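PDB 3TDG: putative uncharacterized protein from Helicobacter pylori, which probably acts as a periplasmic thiol-disulfide reductase of the DsbG type, built on a thioredoxin fold. Local coordinates for residues V188-E200 with K220-P234. Sequence-based numbering, arbitrary orientation.
Sequences VNSAKKAALIQEE and KIYSTQYDINAQKEP
Lys-193 NZ is gripped at the C-terminal end of helix 211-222: it gives a bond to Ile-221 O at 2.8 Å, nearly along the C=O axis (167°), a weak one to Ser-223 O, and others to two waters. Four acceptors thus surround three N-H groups, and the weak Ser-223 O bond is probably a shared one. The ammonium holds Ile-221 O directly and reaches Thr-224 O and Tyr-226 O through one water, which probably offsets the negative end of the helix dipole. The lysine chain, straight from CG outward, lies antiparallel to the Ile-221 side chain, with CD 3.8 Å from Ile-221 CG2. Ile-221 itself is a knob among Lys-193, Leu-196, Ile-197 and Glu-200. Ile-228 CD1 lies against both Lys-193 CG, at 3.5 Å, and Leu-196 CD1, whose modelled approach is shorter than normal and doubtful. A turn in the last torsion of Lys-192 (chi4 42°) brings NZ to Gln-231 O at 3.0 Å, from above the carbonyl plane. At one margin Lys-220 NZ forms a salt bridge with Glu-200 OE1 (2.7 Å), approaching from above the carboxylate plane; at another, the Pro-234 ring lies against the Glu-199 carboxylate. The loop 223-234 thus wraps one side of helix 188-206 on its way to helix 235-249, where Arg-238 pairs with Glu-233. Ile-197 CD1 meets the edge of the Tyr-222 ring, and both residues pack on Val-182 of strand 177-182 in the thioredoxin-fold sheet.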
loop_
_atom_site.group_PDB
_atom_site.type_symbol
_atom_site.label_atom_id
_atom_site.label_comp_id
_atom_site.label_asym_id
_atom_site.label_seq_id
_atom_site.Cartn_x
_atom_site.Cartn_y
_atom_site.Cartn_z
ATOM N N VAL A 188 -19.070 -26.881 5.270
ATOM C CA VAL A 188 -20.430 -26.953 4.735
ATOM C C VAL A 188 -21.485 -27.115 5.836
ATOM O O VAL A 188 -22.522 -26.457 5.819
ATOM C CB VAL A 188 -20.555 -28.103 3.685
ATOM C CG1 VAL A 188 -22.015 -28.371 3.336
ATOM C CG2 VAL A 188 -19.760 -27.765 2.433
ATOM N N ASN A 189 -21.218 -28.003 6.782
ATOM C CA ASN A 189 -22.148 -28.232 7.887
ATOM C C ASN A 189 -22.343 -26.993 8.777
ATOM O O ASN A 189 -23.432 -26.790 9.326
ATOM C CB ASN A 189 -21.711 -29.445 8.709
ATOM C CG ASN A 189 -21.970 -30.773 7.984
ATOM O OD1 ASN A 189 -22.889 -30.884 7.164
ATOM N ND2 ASN A 189 -21.151 -31.784 8.287
ATOM N N SER A 190 -21.291 -26.176 8.894
ATOM C CA SER A 190 -21.355 -24.891 9.604
ATOM C C SER A 190 -22.378 -23.974 8.913
ATOM O O SER A 190 -23.330 -23.499 9.538
ATOM C CB SER A 190 -19.977 -24.208 9.610
ATOM O OG SER A 190 -19.005 -24.964 10.322
ATOM N N ALA A 191 -22.190 -23.774 7.608
ATOM C CA ALA A 191 -23.081 -22.934 6.810
ATOM C C ALA A 191 -24.538 -23.409 6.910
ATOM O O ALA A 191 -25.464 -22.612 7.133
ATOM C CB ALA A 191 -22.596 -22.890 5.349
ATOM N N LYS A 192 -24.729 -24.718 6.795
ATOM C CA LYS A 192 -26.054 -25.312 6.883
ATOM C C LYS A 192 -26.692 -25.111 8.250
ATOM O O LYS A 192 -27.855 -24.744 8.355
ATOM C CB LYS A 192 -25.955 -26.803 6.538
ATOM C CG LYS A 192 -27.266 -27.524 6.507
ATOM C CD LYS A 192 -27.168 -28.793 5.635
ATOM C CE LYS A 192 -28.255 -29.797 6.028
ATOM N NZ LYS A 192 -29.597 -29.146 6.275
ATOM N N LYS A 193 -25.936 -25.352 9.310
ATOM C CA LYS A 193 -26.448 -25.081 10.639
ATOM C C LYS A 193 -26.718 -23.590 10.852
ATOM O O LYS A 193 -27.735 -23.221 11.417
ATOM C CB LYS A 193 -25.491 -25.633 11.703
ATOM C CG LYS A 193 -25.610 -27.163 11.887
ATOM C CD LYS A 193 -25.037 -27.617 13.222
ATOM C CE LYS A 193 -25.181 -29.164 13.409
ATOM N NZ LYS A 193 -24.713 -29.574 14.759
ATOM N N ALA A 194 -25.802 -22.729 10.418
ATOM C CA ALA A 194 -26.040 -21.272 10.505
ATOM C C ALA A 194 -27.343 -20.877 9.792
ATOM O O ALA A 194 -28.131 -20.096 10.325
ATOM C CB ALA A 194 -24.835 -20.492 9.919
ATOM N N ALA A 195 -27.577 -21.450 8.603
ATOM C CA ALA A 195 -28.830 -21.225 7.841
ATOM C C ALA A 195 -30.088 -21.623 8.600
ATOM O O ALA A 195 -31.065 -20.876 8.642
ATOM C CB ALA A 195 -28.773 -21.939 6.456
ATOM N N LEU A 196 -30.055 -22.803 9.214
ATOM C CA LEU A 196 -31.172 -23.321 9.998
ATOM C C LEU A 196 -31.413 -22.448 11.209
ATOM O O LEU A 196 -32.558 -22.199 11.602
ATOM C CB LEU A 196 -30.871 -24.771 10.452
ATOM C CG LEU A 196 -30.760 -25.865 9.369
ATOM C CD1 LEU A 196 -30.190 -27.212 9.925
ATOM C CD2 LEU A 196 -32.100 -26.118 8.682
ATOM N N ILE A 197 -30.325 -21.982 11.823
ATOM C CA ILE A 197 -30.441 -21.051 12.926
ATOM C C ILE A 197 -31.134 -19.742 12.483
ATOM O O ILE A 197 -31.999 -19.233 13.199
ATOM C CB ILE A 197 -29.070 -20.817 13.673
ATOM C CG1 ILE A 197 -28.775 -21.990 14.627
ATOM C CG2 ILE A 197 -29.109 -19.519 14.523
ATOM C CD1 ILE A 197 -27.292 -22.222 14.935
ATOM N N GLN A 198 -30.758 -19.207 11.324
ATOM C CA GLN A 198 -31.386 -17.977 10.794
ATOM C C GLN A 198 -32.889 -18.237 10.587
ATOM O O GLN A 198 -33.732 -17.421 10.968
ATOM C CB GLN A 198 -30.753 -17.558 9.454
ATOM C CG GLN A 198 -29.385 -16.867 9.558
ATOM C CD GLN A 198 -29.447 -15.638 10.428
ATOM O OE1 GLN A 198 -30.274 -14.765 10.207
ATOM N NE2 GLN A 198 -28.616 -15.587 11.457
ATOM N N GLU A 199 -33.212 -19.375 9.972
ATOM C CA GLU A 199 -34.622 -19.720 9.698
ATOM C C GLU A 199 -35.396 -19.872 10.987
ATOM O O GLU A 199 -36.472 -19.323 11.138
ATOM C CB GLU A 199 -34.701 -20.994 8.860
ATOM C CG GLU A 199 -36.120 -21.500 8.559
ATOM C CD GLU A 199 -36.084 -22.686 7.597
ATOM O OE1 GLU A 199 -35.586 -23.763 7.990
ATOM O OE2 GLU A 199 -36.509 -22.530 6.432
ATOM N N GLU A 200 -34.814 -20.591 11.941
ATOM C CA GLU A 200 -35.489 -20.856 13.190
ATOM C C GLU A 200 -35.644 -19.591 14.053
ATOM O O GLU A 200 -36.665 -19.434 14.734
ATOM C CB GLU A 200 -34.767 -22.002 13.922
ATOM C CG GLU A 200 -35.369 -22.395 15.244
ATOM C CD GLU A 200 -36.008 -23.785 15.238
ATOM O OE1 GLU A 200 -35.257 -24.793 15.138
ATOM O OE2 GLU A 200 -37.261 -23.857 15.343
ATOM N N LYS A 220 -29.953 -26.747 20.890
ATOM C CA LYS A 220 -30.478 -27.836 20.062
ATOM C C LYS A 220 -29.592 -28.008 18.815
ATOM O O LYS A 220 -29.117 -29.120 18.534
ATOM C CB LYS A 220 -31.959 -27.587 19.691
ATOM C CG LYS A 220 -32.590 -28.659 18.765
ATOM C CD LYS A 220 -34.050 -28.331 18.368
ATOM C CE LYS A 220 -34.119 -27.332 17.199
ATOM N NZ LYS A 220 -35.519 -26.876 16.905
ATOM N N ILE A 221 -29.337 -26.918 18.085
ATOM C CA ILE A 221 -28.638 -27.024 16.788
ATOM C C ILE A 221 -27.110 -27.148 16.920
ATOM O O ILE A 221 -26.462 -27.815 16.096
ATOM C CB ILE A 221 -29.063 -25.875 15.793
ATOM C CG1 ILE A 221 -30.546 -26.024 15.423
ATOM C CG2 ILE A 221 -28.198 -25.881 14.531
ATOM C CD1 ILE A 221 -31.186 -24.795 14.790
ATOM N N TYR A 222 -26.544 -26.532 17.962
ATOM C CA TYR A 222 -25.110 -26.632 18.235
ATOM C C TYR A 222 -24.698 -28.051 18.685
ATOM O O TYR A 222 -23.556 -28.471 18.483
ATOM C CB TYR A 222 -24.677 -25.600 19.279
ATOM C CG TYR A 222 -24.179 -24.280 18.710
ATOM C CD1 TYR A 222 -22.872 -23.860 18.940
ATOM C CD2 TYR A 222 -25.015 -23.452 17.941
ATOM C CE1 TYR A 222 -22.392 -22.649 18.436
ATOM C CE2 TYR A 222 -24.540 -22.224 17.420
ATOM C CZ TYR A 222 -23.223 -21.843 17.683
ATOM O OH TYR A 222 -22.721 -20.678 17.183
ATOM N N SER A 223 -25.642 -28.780 19.279
ATOM C CA SER A 223 -25.387 -30.143 19.739
ATOM C C SER A 223 -24.716 -30.959 18.649
ATOM O O SER A 223 -25.163 -30.989 17.508
ATOM C CB SER A 223 -26.694 -30.823 20.179
ATOM O OG SER A 223 -26.459 -32.184 20.464
ATOM N N THR A 224 -23.631 -31.619 19.019
ATOM C CA THR A 224 -22.935 -32.543 18.134
ATOM C C THR A 224 -23.823 -33.676 17.606
ATOM O O THR A 224 -23.585 -34.194 16.517
ATOM C CB THR A 224 -21.698 -33.132 18.864
ATOM O OG1 THR A 224 -20.866 -32.057 19.327
ATOM C CG2 THR A 224 -20.884 -34.007 17.948
ATOM N N GLN A 225 -24.855 -34.041 18.359
ATOM C CA GLN A 225 -25.764 -35.122 17.944
ATOM C C GLN A 225 -26.893 -34.645 17.033
ATOM O O GLN A 225 -27.637 -35.469 16.490
ATOM C CB GLN A 225 -26.333 -35.857 19.163
ATOM C CG GLN A 225 -25.276 -36.641 19.951
ATOM C CD GLN A 225 -24.328 -35.736 20.736
ATOM O OE1 GLN A 225 -24.756 -34.768 21.368
ATOM N NE2 GLN A 225 -23.039 -36.051 20.699
ATOM N N TYR A 226 -27.019 -33.322 16.860
ATOM C CA TYR A 226 -28.032 -32.768 15.965
ATOM C C TYR A 226 -27.819 -33.244 14.528
ATOM O O TYR A 226 -26.828 -32.899 13.875
ATOM C CB TYR A 226 -28.076 -31.234 16.024
ATOM C CG TYR A 226 -29.232 -30.638 15.245
ATOM C CD1 TYR A 226 -30.500 -30.536 15.815
ATOM C CD2 TYR A 226 -29.057 -30.189 13.933
ATOM C CE1 TYR A 226 -31.572 -30.002 15.103
ATOM C CE2 TYR A 226 -30.124 -29.652 13.211
ATOM C CZ TYR A 226 -31.371 -29.557 13.807
ATOM O OH TYR A 226 -32.425 -29.028 13.106
ATOM N N ASP A 227 -28.766 -34.039 14.051
ATOM C CA ASP A 227 -28.690 -34.651 12.737
ATOM C C ASP A 227 -28.911 -33.614 11.644
ATOM O O ASP A 227 -30.037 -33.356 11.207
ATOM C CB ASP A 227 -29.710 -35.790 12.617
ATOM C CG ASP A 227 -29.368 -36.765 11.496
ATOM O OD1 ASP A 227 -28.538 -36.408 10.614
ATOM O OD2 ASP A 227 -29.923 -37.893 11.503
ATOM N N ILE A 228 -27.806 -33.040 11.199
ATOM C CA ILE A 228 -27.833 -31.953 10.250
ATOM C C ILE A 228 -28.387 -32.364 8.865
ATOM O O ILE A 228 -29.167 -31.629 8.262
ATOM C CB ILE A 228 -26.433 -31.244 10.198
ATOM C CG1 ILE A 228 -26.460 -30.035 9.263
ATOM C CG2 ILE A 228 -25.290 -32.245 9.924
ATOM C CD1 ILE A 228 -27.513 -29.020 9.661
ATOM N N ASN A 229 -28.019 -33.547 8.389
ATOM C CA ASN A 229 -28.513 -34.029 7.096
ATOM C C ASN A 229 -29.997 -34.411 7.084
ATOM O O ASN A 229 -30.613 -34.459 6.023
ATOM C CB ASN A 229 -27.634 -35.166 6.582
ATOM C CG ASN A 229 -26.184 -34.757 6.467
ATOM O OD1 ASN A 229 -25.290 -35.458 6.932
ATOM N ND2 ASN A 229 -25.946 -33.598 5.867
ATOM N N ALA A 230 -30.561 -34.645 8.269
ATOM C CA ALA A 230 -31.981 -34.946 8.431
ATOM C C ALA A 230 -32.867 -33.705 8.310
ATOM O O ALA A 230 -34.082 -33.784 8.497
ATOM C CB ALA A 230 -32.225 -35.633 9.768
ATOM N N GLN A 231 -32.256 -32.558 8.016
ATOM C CA GLN A 231 -32.994 -31.303 7.884
ATOM C C GLN A 231 -32.925 -30.807 6.448
ATOM O O GLN A 231 -31.896 -30.953 5.779
ATOM C CB GLN A 231 -32.422 -30.230 8.819
ATOM C CG GLN A 231 -31.937 -30.737 10.177
ATOM C CD GLN A 231 -33.054 -31.318 11.027
ATOM O OE1 GLN A 231 -34.194 -30.850 10.982
ATOM N NE2 GLN A 231 -32.728 -32.348 11.809
ATOM N N LYS A 232 -34.023 -30.231 5.968
ATOM C CA LYS A 232 -33.998 -29.543 4.678
ATOM C C LYS A 232 -33.455 -28.138 4.879
ATOM O O LYS A 232 -33.890 -27.421 5.774
ATOM C CB LYS A 232 -35.375 -29.530 4.011
ATOM C CG LYS A 232 -35.624 -30.776 3.158
ATOM C CD LYS A 232 -37.093 -30.976 2.853
ATOM C CE LYS A 232 -37.336 -32.386 2.360
ATOM N NZ LYS A 232 -38.758 -32.564 1.980
ATOM N N GLU A 233 -32.483 -27.779 4.050
ATOM C CA GLU A 233 -31.742 -26.532 4.189
ATOM C C GLU A 233 -32.324 -25.459 3.276
ATOM O O GLU A 233 -32.333 -25.641 2.059
ATOM C CB GLU A 233 -30.272 -26.766 3.830
ATOM C CG GLU A 233 -29.401 -25.526 3.948
ATOM C CD GLU A 233 -28.150 -25.619 3.105
ATOM O OE1 GLU A 233 -28.258 -25.671 1.855
ATOM O OE2 GLU A 233 -27.049 -25.625 3.695
ATOM N N PRO A 234 -32.813 -24.341 3.856
ATOM C CA PRO A 234 -33.306 -23.224 3.033
ATOM C C PRO A 234 -32.179 -22.564 2.220
ATOM O O PRO A 234 -31.159 -22.124 2.786
ATOM C CB PRO A 234 -33.920 -22.264 4.062
ATOM C CG PRO A 234 -33.273 -22.626 5.359
ATOM C CD PRO A 234 -33.036 -24.106 5.295
HETATM O O HOH W 1 -22.872 -34.114 7.168
HETATM O O HOH W 2 -24.178 -32.232 14.015
HETATM O O HOH W 3 -22.496 -28.990 16.380
#